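Local coordinates for protein transcriptional activator ToxR (Vibrio vulnificus, PDB 6UTC) that activates transcription from the bacterial membrane and, through its periplasmic domain, interacts with ToxS and bile salts, probably as an environmental sensor, at residues S14-L18 and L28-P34; H33-W39 and G67-L73; Q45-Y50 and L99-K104; S58-I64 and L75-T80. Residue numbers count along the deposited sequence, not the author numbering.

Contact 1 (S14-L18 and L28-P34); sequences SKFRL and LTPLNHP. With SO4 (sulfate ion), chain B.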
loop_
_atom_site.group_PDB
_atom_site.type_symbol
_atom_site.label_atom_id
_atom_site.label_comp_id
_atom_site.label_asym_id
_atom_site.label_seq_id
_atom_site.Cartn_x
_atom_site.Cartn_y
_atom_site.Cartn_z
ATOM N N SER A 14 -4.081 5.786 16.790
ATOM C CA SER A 14 -4.403 4.870 15.701
ATOM C C SER A 14 -5.307 5.528 14.660
ATOM O O SER A 14 -6.060 4.848 13.960
ATOM C CB SER A 14 -5.057 3.596 16.244
ATOM O OG SER A 14 -6.233 3.896 16.975
ATOM N N LYS A 15 -5.236 6.854 14.571
ATOM C CA LYS A 15 -5.956 7.597 13.547
ATOM C C LYS A 15 -5.064 7.773 12.328
ATOM O O LYS A 15 -3.849 7.961 12.457
ATOM C CB LYS A 15 -6.375 8.966 14.078
ATOM C CG LYS A 15 -7.382 8.897 15.218
ATOM C CD LYS A 15 -7.262 10.120 16.107
ATOM C CE LYS A 15 -7.792 9.842 17.503
ATOM N NZ LYS A 15 -7.069 10.660 18.520
ATOM N N PHE A 16 -5.675 7.692 11.146
ATOM C CA PHE A 16 -4.963 7.734 9.878
ATOM C C PHE A 16 -5.359 8.959 9.070
ATOM O O PHE A 16 -6.523 9.382 9.091
ATOM C CB PHE A 16 -5.283 6.475 9.061
ATOM C CG PHE A 16 -4.815 5.211 9.709
ATOM C CD1 PHE A 16 -3.479 4.862 9.700
ATOM C CD2 PHE A 16 -5.713 4.378 10.349
ATOM C CE1 PHE A 16 -3.045 3.701 10.307
ATOM C CE2 PHE A 16 -5.279 3.211 10.962
ATOM C CZ PHE A 16 -3.945 2.880 10.941
ATOM N N ARG A 17 -4.394 9.517 8.347
ATOM C CA ARG A 17 -4.668 10.542 7.355
ATOM C C ARG A 17 -4.555 9.923 5.968
ATOM O O ARG A 17 -3.798 8.965 5.757
ATOM C CB ARG A 17 -3.720 11.741 7.491
ATOM C CG ARG A 17 -2.225 11.435 7.397
ATOM C CD ARG A 17 -1.396 12.697 7.692
ATOM N NE ARG A 17 0.042 12.408 7.740
ATOM C CZ ARG A 17 0.827 12.407 6.671
ATOM N NH1 ARG A 17 0.299 12.645 5.479
ATOM N NH2 ARG A 17 2.123 12.127 6.768
ATOM N N LEU A 18 -5.332 10.463 5.025
ATOM C CA LEU A 18 -5.410 9.925 3.668
ATOM C C LEU A 18 -4.357 10.572 2.781
ATOM O O LEU A 18 -4.486 11.744 2.411
ATOM C CB LEU A 18 -6.798 10.167 3.085
ATOM C CG LEU A 18 -7.064 9.645 1.668
ATOM C CD1 LEU A 18 -7.031 8.144 1.599
ATOM C CD2 LEU A 18 -8.410 10.175 1.183
ATOM N N LEU A 28 -3.335 5.223 3.288
ATOM C CA LEU A 28 -3.393 5.878 4.586
ATOM C C LEU A 28 -2.043 5.804 5.270
ATOM O O LEU A 28 -1.246 4.903 4.999
ATOM C CB LEU A 28 -4.395 5.166 5.492
ATOM C CG LEU A 28 -5.831 5.091 4.998
ATOM C CD1 LEU A 28 -6.616 4.107 5.856
ATOM C CD2 LEU A 28 -6.466 6.469 5.043
ATOM N N THR A 29 -1.793 6.755 6.166
ATOM C CA THR A 29 -0.625 6.695 7.031
ATOM C C THR A 29 -1.044 7.238 8.387
ATOM O O THR A 29 -1.995 8.022 8.462
ATOM C CB THR A 29 0.563 7.472 6.427
ATOM O OG1 THR A 29 1.770 7.159 7.127
ATOM C CG2 THR A 29 0.362 8.969 6.472
ATOM N N PRO A 30 -0.398 6.821 9.476
ATOM C CA PRO A 30 -0.756 7.386 10.780
ATOM C C PRO A 30 -0.690 8.910 10.752
ATOM O O PRO A 30 0.133 9.508 10.054
ATOM C CB PRO A 30 0.286 6.778 11.728
ATOM C CG PRO A 30 0.638 5.473 11.079
ATOM C CD PRO A 30 0.645 5.785 9.598
ATOM N N LEU A 31 -1.580 9.534 11.533
ATOM C CA LEU A 31 -1.793 10.983 11.491
ATOM C C LEU A 31 -0.490 11.761 11.478
ATOM O O LEU A 31 -0.292 12.662 10.654
ATOM C CB LEU A 31 -2.622 11.419 12.700
ATOM C CG LEU A 31 -2.800 12.932 12.839
ATOM C CD1 LEU A 31 -3.605 13.487 11.673
ATOM C CD2 LEU A 31 -3.481 13.250 14.160
ATOM N N ASN A 32 0.407 11.441 12.400
ATOM C CA ASN A 32 1.622 12.217 12.538
ATOM C C ASN A 32 2.846 11.540 11.943
ATOM O O ASN A 32 3.973 11.976 12.205
ATOM C CB ASN A 32 1.828 12.620 13.995
ATOM C CG ASN A 32 0.820 13.660 14.437
ATOM O OD1 ASN A 32 0.683 14.693 13.793
ATOM N ND2 ASN A 32 0.084 13.365 15.482
ATOM N N HIS A 33 2.654 10.505 11.131
ATOM C CA HIS A 33 3.783 9.894 10.461
ATOM C C HIS A 33 4.495 10.935 9.596
ATOM O O HIS A 33 3.859 11.815 9.021
ATOM C CB HIS A 33 3.283 8.744 9.593
ATOM C CG HIS A 33 4.374 7.873 9.076
ATOM N ND1 HIS A 33 5.137 8.200 7.974
ATOM C CD2 HIS A 33 4.835 6.677 9.514
ATOM C CE1 HIS A 33 6.035 7.252 7.769
ATOM N NE2 HIS A 33 5.871 6.314 8.689
ATOM N N PRO A 34 5.814 10.837 9.464
ATOM C CA PRO A 34 6.556 11.781 8.619
ATOM C C PRO A 34 6.116 11.707 7.166
ATOM O O PRO A 34 5.435 10.752 6.743
ATOM C CB PRO A 34 8.014 11.308 8.775
ATOM C CG PRO A 34 8.053 10.594 10.092
ATOM C CD PRO A 34 6.710 9.929 10.202
HETATM S S SO4 B . 2.811 13.690 3.259
HETATM O O1 SO4 B . 3.090 14.769 4.204
HETATM O O2 SO4 B . 2.893 12.403 3.940
HETATM O O3 SO4 B . 3.843 13.723 2.216
HETATM O O4 SO4 B . 1.488 13.891 2.682
#
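Leu28 is the buried side chain at the apolar centre: its CB meets Phe16 CB at 3.9 Å, and its CD2 lies 3.9 Å from Leu18 CD1. The Phe16 ring borders Pro30, CE1 to CG 4.2 Å, and also reaches Ile64, so the apolar patch continues onto strand 62-67. The backbones around it form the first hairpin of the domain's mixed sheet, with strand 16-22 at its edge. Arg17 and Thr29 are the hydrogen-bonded pair, Arg17 N to Thr29 O at 2.8 Å and Thr29 N to Arg17 O at 3.0 Å; a further bond, Leu31 N to Lys15 O at 2.9 Å, lies beyond the last bridge, where a type I turn from Pro30 to His33 begins. Thr29 CG2 sits over one face of the Arg17 guanidinium. In the plane of that group, NH2 donates to His33 O at 2.9 Å, NE donates weakly to Leu31 O at 2.9 Å, and NH2 also binds O2 of a sulfate, probably from the crystallisation liquor, at 2.9 Å.

Contact 2 (H33-W39 and G67-L73); sequences HPPLQAW and GGQGNQL. With SO4 (sulfate ion), chain B.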
loop_
_atom_site.group_PDB
_atom_site.type_symbol
_atom_site.label_atom_id
_atom_site.label_comp_id
_atom_site.label_asym_id
_atom_site.label_seq_id
_atom_site.Cartn_x
_atom_site.Cartn_y
_atom_site.Cartn_z
ATOM N N HIS A 33 2.654 10.505 11.131
ATOM C CA HIS A 33 3.783 9.894 10.461
ATOM C C HIS A 33 4.495 10.935 9.596
ATOM O O HIS A 33 3.859 11.815 9.021
ATOM C CB HIS A 33 3.283 8.744 9.593
ATOM C CG HIS A 33 4.374 7.873 9.076
ATOM N ND1 HIS A 33 5.137 8.200 7.974
ATOM C CD2 HIS A 33 4.835 6.677 9.514
ATOM C CE1 HIS A 33 6.035 7.252 7.769
ATOM N NE2 HIS A 33 5.871 6.314 8.689
ATOM N N PRO A 34 5.814 10.837 9.464
ATOM C CA PRO A 34 6.556 11.781 8.619
ATOM C C PRO A 34 6.116 11.707 7.166
ATOM O O PRO A 34 5.435 10.752 6.743
ATOM C CB PRO A 34 8.014 11.308 8.775
ATOM C CG PRO A 34 8.053 10.594 10.092
ATOM C CD PRO A 34 6.710 9.929 10.202
ATOM N N PRO A 35 6.524 12.678 6.349
ATOM C CA PRO A 35 6.025 12.755 4.972
ATOM C C PRO A 35 6.422 11.550 4.127
ATOM O O PRO A 35 7.508 10.990 4.265
ATOM C CB PRO A 35 6.657 14.047 4.437
ATOM C CG PRO A 35 7.015 14.840 5.667
ATOM C CD PRO A 35 7.383 13.832 6.688
ATOM N N LEU A 36 5.509 11.165 3.237
ATOM C CA LEU A 36 5.718 10.047 2.330
ATOM C C LEU A 36 5.487 10.404 0.870
ATOM O O LEU A 36 5.568 9.514 0.019
ATOM C CB LEU A 36 4.812 8.871 2.716
ATOM C CG LEU A 36 5.190 8.175 4.017
ATOM C CD1 LEU A 36 4.113 7.171 4.394
ATOM C CD2 LEU A 36 6.552 7.488 3.890
ATOM N N GLN A 37 5.236 11.677 0.554
ATOM C CA GLN A 37 4.912 12.074 -0.818
ATOM C C GLN A 37 5.907 11.526 -1.845
ATOM O O GLN A 37 5.513 11.123 -2.949
ATOM C CB GLN A 37 4.807 13.604 -0.904
ATOM C CG GLN A 37 4.546 14.145 -2.304
ATOM C CD GLN A 37 3.256 13.625 -2.906
ATOM O OE1 GLN A 37 2.249 13.473 -2.214
ATOM N NE2 GLN A 37 3.282 13.341 -4.205
ATOM N N ALA A 38 7.191 11.476 -1.498
ATOM C CA ALA A 38 8.202 11.004 -2.440
ATOM C C ALA A 38 7.986 9.552 -2.863
ATOM O O ALA A 38 8.477 9.140 -3.920
ATOM C CB ALA A 38 9.600 11.154 -1.844
ATOM N N TRP A 39 7.287 8.766 -2.060
ATOM C CA TRP A 39 7.032 7.374 -2.390
ATOM C C TRP A 39 5.802 7.182 -3.256
ATOM O O TRP A 39 5.536 6.056 -3.672
ATOM C CB TRP A 39 6.847 6.566 -1.105
ATOM C CG TRP A 39 8.116 6.341 -0.346
ATOM C CD1 TRP A 39 8.648 7.139 0.637
ATOM C CD2 TRP A 39 9.006 5.235 -0.489
ATOM N NE1 TRP A 39 9.822 6.591 1.100
ATOM C CE2 TRP A 39 10.055 5.414 0.436
ATOM C CE3 TRP A 39 9.016 4.101 -1.306
ATOM C CZ2 TRP A 39 11.104 4.511 0.561
ATOM C CZ3 TRP A 39 10.063 3.197 -1.183
ATOM C CH2 TRP A 39 11.089 3.408 -0.249
ATOM N N GLY A 67 7.054 3.905 7.489
ATOM C CA GLY A 67 8.492 3.814 7.251
ATOM C C GLY A 67 8.911 4.811 6.203
ATOM O O GLY A 67 8.522 5.979 6.259
ATOM N N GLY A 68 9.731 4.374 5.251
ATOM C CA GLY A 68 10.049 5.221 4.119
ATOM C C GLY A 68 11.011 6.349 4.388
ATOM O O GLY A 68 11.245 7.172 3.501
ATOM N N GLN A 69 11.579 6.432 5.586
ATOM C CA GLN A 69 12.518 7.517 5.847
ATOM C C GLN A 69 13.918 7.156 5.381
ATOM O O GLN A 69 14.707 8.052 5.048
ATOM C CB GLN A 69 12.428 7.936 7.314
ATOM C CG GLN A 69 10.968 8.185 7.729
ATOM C CD GLN A 69 10.281 9.249 6.877
ATOM O OE1 GLN A 69 10.657 10.411 6.916
ATOM N NE2 GLN A 69 9.276 8.852 6.105
ATOM N N GLY A 70 14.222 5.868 5.313
ATOM C CA GLY A 70 15.359 5.350 4.587
ATOM C C GLY A 70 14.929 4.810 3.240
ATOM O O GLY A 70 14.064 5.381 2.566
ATOM N N ASN A 71 15.496 3.672 2.852
ATOM C CA ASN A 71 15.241 3.129 1.527
ATOM C C ASN A 71 14.163 2.052 1.508
ATOM O O ASN A 71 13.985 1.400 0.478
ATOM C CB ASN A 71 16.531 2.611 0.883
ATOM C CG ASN A 71 17.143 1.451 1.640
ATOM O OD1 ASN A 71 16.600 0.975 2.635
ATOM N ND2 ASN A 71 18.296 0.988 1.164
ATOM N N GLN A 72 13.434 1.866 2.609
ATOM C CA GLN A 72 12.437 0.808 2.720
ATOM C C GLN A 72 11.107 1.380 3.194
ATOM O O GLN A 72 11.067 2.160 4.153
ATOM C CB GLN A 72 12.897 -0.283 3.685
ATOM C CG GLN A 72 12.039 -1.528 3.635
ATOM C CD GLN A 72 12.733 -2.755 4.211
ATOM O OE1 GLN A 72 12.095 -3.781 4.450
ATOM N NE2 GLN A 72 14.040 -2.651 4.445
ATOM N N LEU A 73 10.031 0.980 2.525
ATOM C CA LEU A 73 8.667 1.355 2.871
ATOM C C LEU A 73 7.861 0.097 3.166
ATOM O O LEU A 73 8.011 -0.917 2.477
ATOM C CB LEU A 73 8.028 2.101 1.693
ATOM C CG LEU A 73 6.616 2.655 1.937
ATOM C CD1 LEU A 73 6.699 3.936 2.768
ATOM C CD2 LEU A 73 5.880 2.925 0.640
HETATM S S SO4 B . 2.811 13.690 3.259
HETATM O O1 SO4 B . 3.090 14.769 4.204
HETATM O O2 SO4 B . 2.893 12.403 3.940
HETATM O O3 SO4 B . 3.843 13.723 2.216
HETATM O O4 SO4 B . 1.488 13.891 2.682
HETATM O O HOH W 1 9.979 12.139 5.181
#
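Side chains and backbone trade partners here, so that polar groups of two irregular segments are satisfied without a regular ladder between them. His33 uses both ring nitrogens: ND1 donates to Pro34 O of its own segment at 2.8 Å, which leaves NE2 as acceptor for Gly67 N at 2.9 Å. Trp39 NE1 donates to Gly68 O, also at 2.9 Å. Gln69 NE2 serves two carbonyls, its near neighbour Gly67 O at 3.0 Å and, weakly, Pro35 O at 3.3 Å; one water donates to Pro35 O at 2.9 Å and to Gln69 OE1 at 2.5 Å, closing a second path between the same two residues. The loop leading from strand 25-30 to helix 40-52 is thereby fastened to the connection of a beta hairpin, strands 62-67 and 72-78, in which Gly68 N bonds Gln72 O at 2.8 Å. Gly68 has positive phi, and a CB there would collide with Leu36 CD2 and Trp39 NE1. Beneath the polar layer Leu73 CB stands over the six-membered ring of Trp39, 3.6 Å from its centroid, a CH-pi contact, while Leu36 CD2 meets Leu73 CD1 at 3.7 Å. Away from the hairpin, a sulfate accepts from Leu36 N through O2 at 3.0 Å and from Gln37 N through O3 at 3.0 Å.

Contact 3 (Q45-Y50 and L99-K104); sequences QCVNKY and LGSICK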
loop_
_atom_site.group_PDB
_atom_site.type_symbol
_atom_site.label_atom_id
_atom_site.label_comp_id
_atom_site.label_asym_id
_atom_site.label_seq_id
_atom_site.Cartn_x
_atom_site.Cartn_y
_atom_site.Cartn_z
ATOM N N GLN A 45 2.215 2.356 -8.285
ATOM C CA GLN A 45 2.523 1.170 -9.071
ATOM C C GLN A 45 2.219 -0.092 -8.285
ATOM O O GLN A 45 1.663 -1.053 -8.828
ATOM C CB GLN A 45 3.983 1.182 -9.516
ATOM C CG GLN A 45 4.381 -0.056 -10.327
ATOM C CD GLN A 45 3.815 -0.046 -11.737
ATOM O OE1 GLN A 45 2.997 0.810 -12.093
ATOM N NE2 GLN A 45 4.254 -0.996 -12.555
ATOM N N CYS A 46 2.566 -0.101 -7.001
ATOM C CA CYS A 46 2.305 -1.262 -6.159
ATOM C C CYS A 46 0.810 -1.549 -6.063
ATOM O O CYS A 46 0.375 -2.692 -6.221
ATOM C CB CYS A 46 2.913 -1.034 -4.778
ATOM S SG CYS A 46 3.007 -2.527 -3.759
ATOM N N VAL A 47 0.006 -0.512 -5.835
ATOM C CA VAL A 47 -1.442 -0.695 -5.782
ATOM C C VAL A 47 -1.967 -1.197 -7.122
ATOM O O VAL A 47 -2.821 -2.092 -7.175
ATOM C CB VAL A 47 -2.117 0.608 -5.327
ATOM C CG1 VAL A 47 -3.649 0.506 -5.425
ATOM C CG2 VAL A 47 -1.672 0.949 -3.896
ATOM N N ASN A 48 -1.453 -0.640 -8.226
ATOM C CA ASN A 48 -1.828 -1.115 -9.563
ATOM C C ASN A 48 -1.566 -2.610 -9.715
ATOM O O ASN A 48 -2.433 -3.365 -10.173
ATOM C CB ASN A 48 -1.021 -0.332 -10.607
ATOM C CG ASN A 48 -1.172 -0.883 -12.034
ATOM O OD1 ASN A 48 -0.586 -1.912 -12.392
ATOM N ND2 ASN A 48 -1.933 -0.179 -12.853
ATOM N N LYS A 49 -0.363 -3.055 -9.356
ATOM C CA LYS A 49 -0.013 -4.457 -9.546
ATOM C C LYS A 49 -0.782 -5.353 -8.584
ATOM O O LYS A 49 -1.171 -6.472 -8.943
ATOM C CB LYS A 49 1.492 -4.661 -9.390
ATOM C CG LYS A 49 2.331 -3.769 -10.280
ATOM C CD LYS A 49 1.854 -3.750 -11.716
ATOM C CE LYS A 49 2.173 -5.039 -12.429
ATOM N NZ LYS A 49 1.857 -4.928 -13.888
ATOM N N TYR A 50 -1.029 -4.870 -7.365
ATOM C CA TYR A 50 -1.761 -5.675 -6.398
ATOM C C TYR A 50 -3.187 -5.891 -6.858
ATOM O O TYR A 50 -3.749 -6.979 -6.681
ATOM C CB TYR A 50 -1.727 -4.975 -5.049
ATOM C CG TYR A 50 -2.192 -5.828 -3.894
ATOM C CD1 TYR A 50 -1.319 -6.701 -3.267
ATOM C CD2 TYR A 50 -3.488 -5.744 -3.418
ATOM C CE1 TYR A 50 -1.721 -7.481 -2.200
ATOM C CE2 TYR A 50 -3.904 -6.523 -2.342
ATOM C CZ TYR A 50 -3.007 -7.384 -1.742
ATOM O OH TYR A 50 -3.386 -8.166 -0.667
ATOM N N LEU A 99 8.534 -4.223 -8.237
ATOM C CA LEU A 99 7.160 -3.983 -7.802
ATOM C C LEU A 99 6.183 -4.948 -8.460
ATOM O O LEU A 99 5.185 -5.335 -7.844
ATOM C CB LEU A 99 6.744 -2.529 -8.045
ATOM C CG LEU A 99 7.493 -1.431 -7.283
ATOM C CD1 LEU A 99 6.848 -0.079 -7.515
ATOM C CD2 LEU A 99 7.551 -1.722 -5.795
ATOM N N GLY A 100 6.454 -5.360 -9.700
ATOM C CA GLY A 100 5.576 -6.312 -10.359
ATOM C C GLY A 100 5.499 -7.653 -9.657
ATOM O O GLY A 100 4.451 -8.304 -9.670
ATOM N N SER A 101 6.596 -8.084 -9.032
ATOM C CA SER A 101 6.626 -9.359 -8.326
ATOM C C SER A 101 6.456 -9.229 -6.818
ATOM O O SER A 101 6.005 -10.182 -6.176
ATOM C CB SER A 101 7.926 -10.111 -8.623
ATOM O OG SER A 101 9.044 -9.400 -8.126
ATOM N N ILE A 102 6.814 -8.086 -6.230
ATOM C CA ILE A 102 6.563 -7.890 -4.805
ATOM C C ILE A 102 5.087 -7.613 -4.557
ATOM O O ILE A 102 4.494 -8.125 -3.599
ATOM C CB ILE A 102 7.460 -6.769 -4.249
ATOM C CG1 ILE A 102 8.912 -7.240 -4.149
ATOM C CG2 ILE A 102 6.960 -6.300 -2.890
ATOM C CD1 ILE A 102 9.095 -8.490 -3.304
ATOM N N CYS A 103 4.473 -6.811 -5.420
ATOM C CA CYS A 103 3.100 -6.370 -5.249
ATOM C C CYS A 103 2.112 -7.245 -5.999
ATOM O O CYS A 103 0.934 -6.898 -6.065
ATOM C CB CYS A 103 2.962 -4.907 -5.675
ATOM S SG CYS A 103 4.152 -3.825 -4.849
ATOM N N LYS A 104 2.571 -8.374 -6.538
ATOM C CA LYS A 104 1.743 -9.354 -7.256
ATOM C C LYS A 104 0.651 -8.751 -8.135
ATOM O O LYS A 104 -0.477 -9.237 -8.159
ATOM C CB LYS A 104 1.166 -10.419 -6.306
ATOM C CG LYS A 104 0.252 -9.915 -5.192
ATOM C CD LYS A 104 1.033 -9.537 -3.941
ATOM C CE LYS A 104 2.090 -10.577 -3.615
ATOM N NZ LYS A 104 2.864 -10.214 -2.397
#
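A disulfide-centred packing contact ties the C-terminal end of the modelled chain to helix 40-52, a helix that rests on the sheet through Cys46, Val47 and Tyr50. Cys46 SG and Cys103 SG are bonded at 2.0 Å with a chi3 of -98°, close to the 90° magnitude of an unstrained bridge. Cys103 is the first residue to leave helical geometry after the short helix 99-102, although its N still bonds Leu99 O at 2.9 Å. Around the covalent link the touching is mainly by van der Waals contact. Leu99 CD1 reaches Gln45 CB at 3.7 Å, and Lys49 CB lies 4.0 Å from Cys103 CB, while the ammonium of Lys49 turns away to a salt bridge with Glu52. On the other flank Lys104 CD approaches Tyr50 CD1 at 3.7 Å, its NZ folding back to Ile102 O at 2.9 Å, and Tyr50 CA makes a CA-H...O contact of 3.0 Å with Cys103 O. Tyr50 OH hydrogen-bonds His79 NE2, in segment 75-80. A disulfide between segments distant in sequence is a long-range covalent crosslink, as expected in the oxidising periplasm; here it constrains the alpha-beta periplasmic domain of ToxR.

Contact 4 (S58-I64 and L75-T80); sequences SAPVKVI and LNYIHT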
loop_
_atom_site.group_PDB
_atom_site.type_symbol
_atom_site.label_atom_id
_atom_site.label_comp_id
_atom_site.label_asym_id
_atom_site.label_seq_id
_atom_site.Cartn_x
_atom_site.Cartn_y
_atom_site.Cartn_z
ATOM N N SER A 58 -12.484 -9.034 -3.509
ATOM C CA SER A 58 -11.145 -9.225 -2.966
ATOM C C SER A 58 -10.244 -8.005 -3.115
ATOM O O SER A 58 -9.088 -8.060 -2.688
ATOM C CB SER A 58 -10.479 -10.450 -3.595
ATOM O OG SER A 58 -11.071 -11.642 -3.114
ATOM N N ALA A 59 -10.724 -6.921 -3.710
ATOM C CA ALA A 59 -9.906 -5.720 -3.792
ATOM C C ALA A 59 -9.646 -5.204 -2.380
ATOM O O ALA A 59 -10.536 -5.260 -1.525
ATOM C CB ALA A 59 -10.618 -4.634 -4.594
ATOM N N PRO A 60 -8.442 -4.721 -2.088
ATOM C CA PRO A 60 -8.194 -4.203 -0.744
ATOM C C PRO A 60 -8.988 -2.931 -0.537
ATOM O O PRO A 60 -9.243 -2.169 -1.475
ATOM C CB PRO A 60 -6.688 -3.919 -0.752
ATOM C CG PRO A 60 -6.399 -3.607 -2.184
ATOM C CD PRO A 60 -7.269 -4.558 -2.963
ATOM N N VAL A 61 -9.408 -2.727 0.712
ATOM C CA VAL A 61 -10.076 -1.493 1.111
ATOM C C VAL A 61 -9.058 -0.372 1.244
ATOM O O VAL A 61 -9.275 0.763 0.796
ATOM C CB VAL A 61 -10.830 -1.715 2.440
ATOM C CG1 VAL A 61 -11.497 -0.422 2.902
ATOM C CG2 VAL A 61 -11.845 -2.854 2.325
ATOM N N LYS A 62 -7.926 -0.675 1.857
ATOM C CA LYS A 62 -6.957 0.345 2.179
ATOM C C LYS A 62 -5.589 -0.287 2.200
ATOM O O LYS A 62 -5.439 -1.512 2.269
ATOM C CB LYS A 62 -7.267 1.018 3.517
ATOM C CG LYS A 62 -7.406 0.082 4.669
ATOM C CD LYS A 62 -8.219 0.765 5.767
ATOM C CE LYS A 62 -8.588 -0.191 6.881
ATOM N NZ LYS A 62 -9.493 0.491 7.850
ATOM N N VAL A 63 -4.594 0.578 2.113
ATOM C CA VAL A 63 -3.202 0.201 2.278
ATOM C C VAL A 63 -2.576 1.215 3.220
ATOM O O VAL A 63 -2.728 2.432 3.030
ATOM C CB VAL A 63 -2.443 0.059 0.938
ATOM C CG1 VAL A 63 -2.379 1.351 0.170
ATOM C CG2 VAL A 63 -1.048 -0.517 1.166
ATOM N N ILE A 64 -1.953 0.720 4.280
ATOM C CA ILE A 64 -1.313 1.571 5.273
ATOM C C ILE A 64 0.162 1.635 4.926
ATOM O O ILE A 64 0.846 0.603 4.892
ATOM C CB ILE A 64 -1.488 1.026 6.697
ATOM C CG1 ILE A 64 -2.930 0.570 6.945
ATOM C CG2 ILE A 64 -0.987 2.060 7.729
ATOM C CD1 ILE A 64 -3.945 1.627 6.803
ATOM N N LEU A 75 4.096 -1.495 3.297
ATOM C CA LEU A 75 2.712 -1.339 2.858
ATOM C C LEU A 75 1.891 -2.492 3.412
ATOM O O LEU A 75 2.213 -3.660 3.170
ATOM C CB LEU A 75 2.622 -1.342 1.333
ATOM C CG LEU A 75 3.272 -0.150 0.641
ATOM C CD1 LEU A 75 3.296 -0.341 -0.870
ATOM C CD2 LEU A 75 2.557 1.138 1.000
ATOM N N ASN A 76 0.840 -2.169 4.145
ATOM C CA ASN A 76 -0.051 -3.171 4.716
ATOM C C ASN A 76 -1.388 -3.083 3.989
ATOM O O ASN A 76 -2.136 -2.113 4.169
ATOM C CB ASN A 76 -0.200 -2.955 6.219
ATOM C CG ASN A 76 0.865 -3.696 7.012
ATOM O OD1 ASN A 76 0.791 -4.915 7.167
ATOM N ND2 ASN A 76 1.867 -2.985 7.474
ATOM N N TYR A 77 -1.667 -4.082 3.159
ATOM C CA TYR A 77 -2.927 -4.153 2.429
ATOM C C TYR A 77 -3.986 -4.794 3.305
ATOM O O TYR A 77 -3.792 -5.913 3.804
ATOM C CB TYR A 77 -2.733 -4.984 1.167
ATOM C CG TYR A 77 -2.048 -4.230 0.058
ATOM C CD1 TYR A 77 -2.780 -3.448 -0.814
ATOM C CD2 TYR A 77 -0.673 -4.288 -0.104
ATOM C CE1 TYR A 77 -2.169 -2.743 -1.833
ATOM C CE2 TYR A 77 -0.048 -3.584 -1.126
ATOM C CZ TYR A 77 -0.811 -2.825 -1.986
ATOM O OH TYR A 77 -0.198 -2.119 -3.005
ATOM N N ILE A 78 -5.093 -4.092 3.491
ATOM C CA ILE A 78 -6.187 -4.550 4.331
ATOM C C ILE A 78 -7.400 -4.791 3.448
ATOM O O ILE A 78 -7.773 -3.932 2.635
ATOM C CB ILE A 78 -6.485 -3.547 5.456
ATOM C CG1 ILE A 78 -5.265 -3.434 6.378
ATOM C CG2 ILE A 78 -7.724 -3.978 6.238
ATOM C CD1 ILE A 78 -5.291 -2.250 7.323
ATOM N N HIS A 79 -7.980 -5.969 3.585
ATOM C CA HIS A 79 -9.152 -6.373 2.823
ATOM C C HIS A 79 -10.406 -6.291 3.685
ATOM O O HIS A 79 -10.356 -6.047 4.889
ATOM C CB HIS A 79 -8.934 -7.789 2.285
ATOM C CG HIS A 79 -7.846 -7.863 1.266
ATOM N ND1 HIS A 79 -8.096 -7.968 -0.085
ATOM C CD2 HIS A 79 -6.501 -7.793 1.397
ATOM C CE1 HIS A 79 -6.947 -7.970 -0.740
ATOM N NE2 HIS A 79 -5.965 -7.858 0.134
ATOM N N THR A 80 -11.557 -6.493 3.045
ATOM C CA THR A 80 -12.767 -6.677 3.825
ATOM C C THR A 80 -12.596 -7.903 4.720
ATOM O O THR A 80 -11.800 -8.802 4.434
ATOM C CB THR A 80 -13.974 -6.877 2.903
ATOM O OG1 THR A 80 -13.798 -8.078 2.151
ATOM C CG2 THR A 80 -14.151 -5.689 1.953
HETATM O O HOH W 2 -11.256 -7.281 0.100
HETATM O O HOH W 3 2.302 -0.019 7.134
#
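A classic beta bulge interrupts the ladder where Val61 and Lys62 both face Ile78. Ile78 O accepts from Val61 N at 2.8 Å and, weakly, from Lys62 N at 3.4 Å, so one carbonyl answers two successive amides. Past the bulge the pairing is regular: Ile78 N donates to Lys62 O at 2.9 Å, Ile64 N to Asn76 O at 2.8 Å and Asn76 N to Ile64 O at 2.9 Å, with Val63 and Tyr77 as the non-hydrogen-bonded pair between. These strands form an antiparallel hairpin in the middle of the mixed five-stranded sheet, and its two faces differ. On the one carrying Val63 and Tyr77, Val63 CG2 lies 3.7 Å from the centroid of the Tyr77 ring and 2° from its normal, a nearly ideal CH-pi contact; the tyrosine also stacks with Tyr50 of helix 40-52, which covers this side. On the other face Ile64 CG1 meets Ile78 CD1 at 3.7 Å, and a water joins Ile64 O, 2.7 Å away, to Asn76 ND2, 3.0 Å away, while Asn76 OD1 bonds Thr89 OG1 of strand 88-93. Before the bulge, Pro60 CB sits over the His79 ring, 4.2 Å from its centroid. His79 NE2 is engaged by Tyr50 OH, while His79 ND1 donates weakly to Ser58 O at 2.8 Å.

Overall arrangement
Contacts 1, 2 and 4 all reach one mixed sheet, whereas contact 3 joins helix 40-52 to helix 99-102 and the chain end. Contact 1 comes first along the chain and passes directly into contact 2, with which it shares His33, Pro34 and the sulfate; their centres are about 12 Å apart. Contacts 1 and 4, centres about 15 Å apart, meet where strand 25-30 runs parallel to strand 62-67. Contacts 2 and 4 occupy the two ends of the 62-67/72-78 hairpin, about 19 Å between centres. Contact 3 spans the sequence containing all of contact 4 and touches it through Tyr50, Tyr77 and His79. The disulfide thus ties the C-terminal end to the sheet-covering helix, its contact centred about 22 Å from that of contact 1, across the chain's centre.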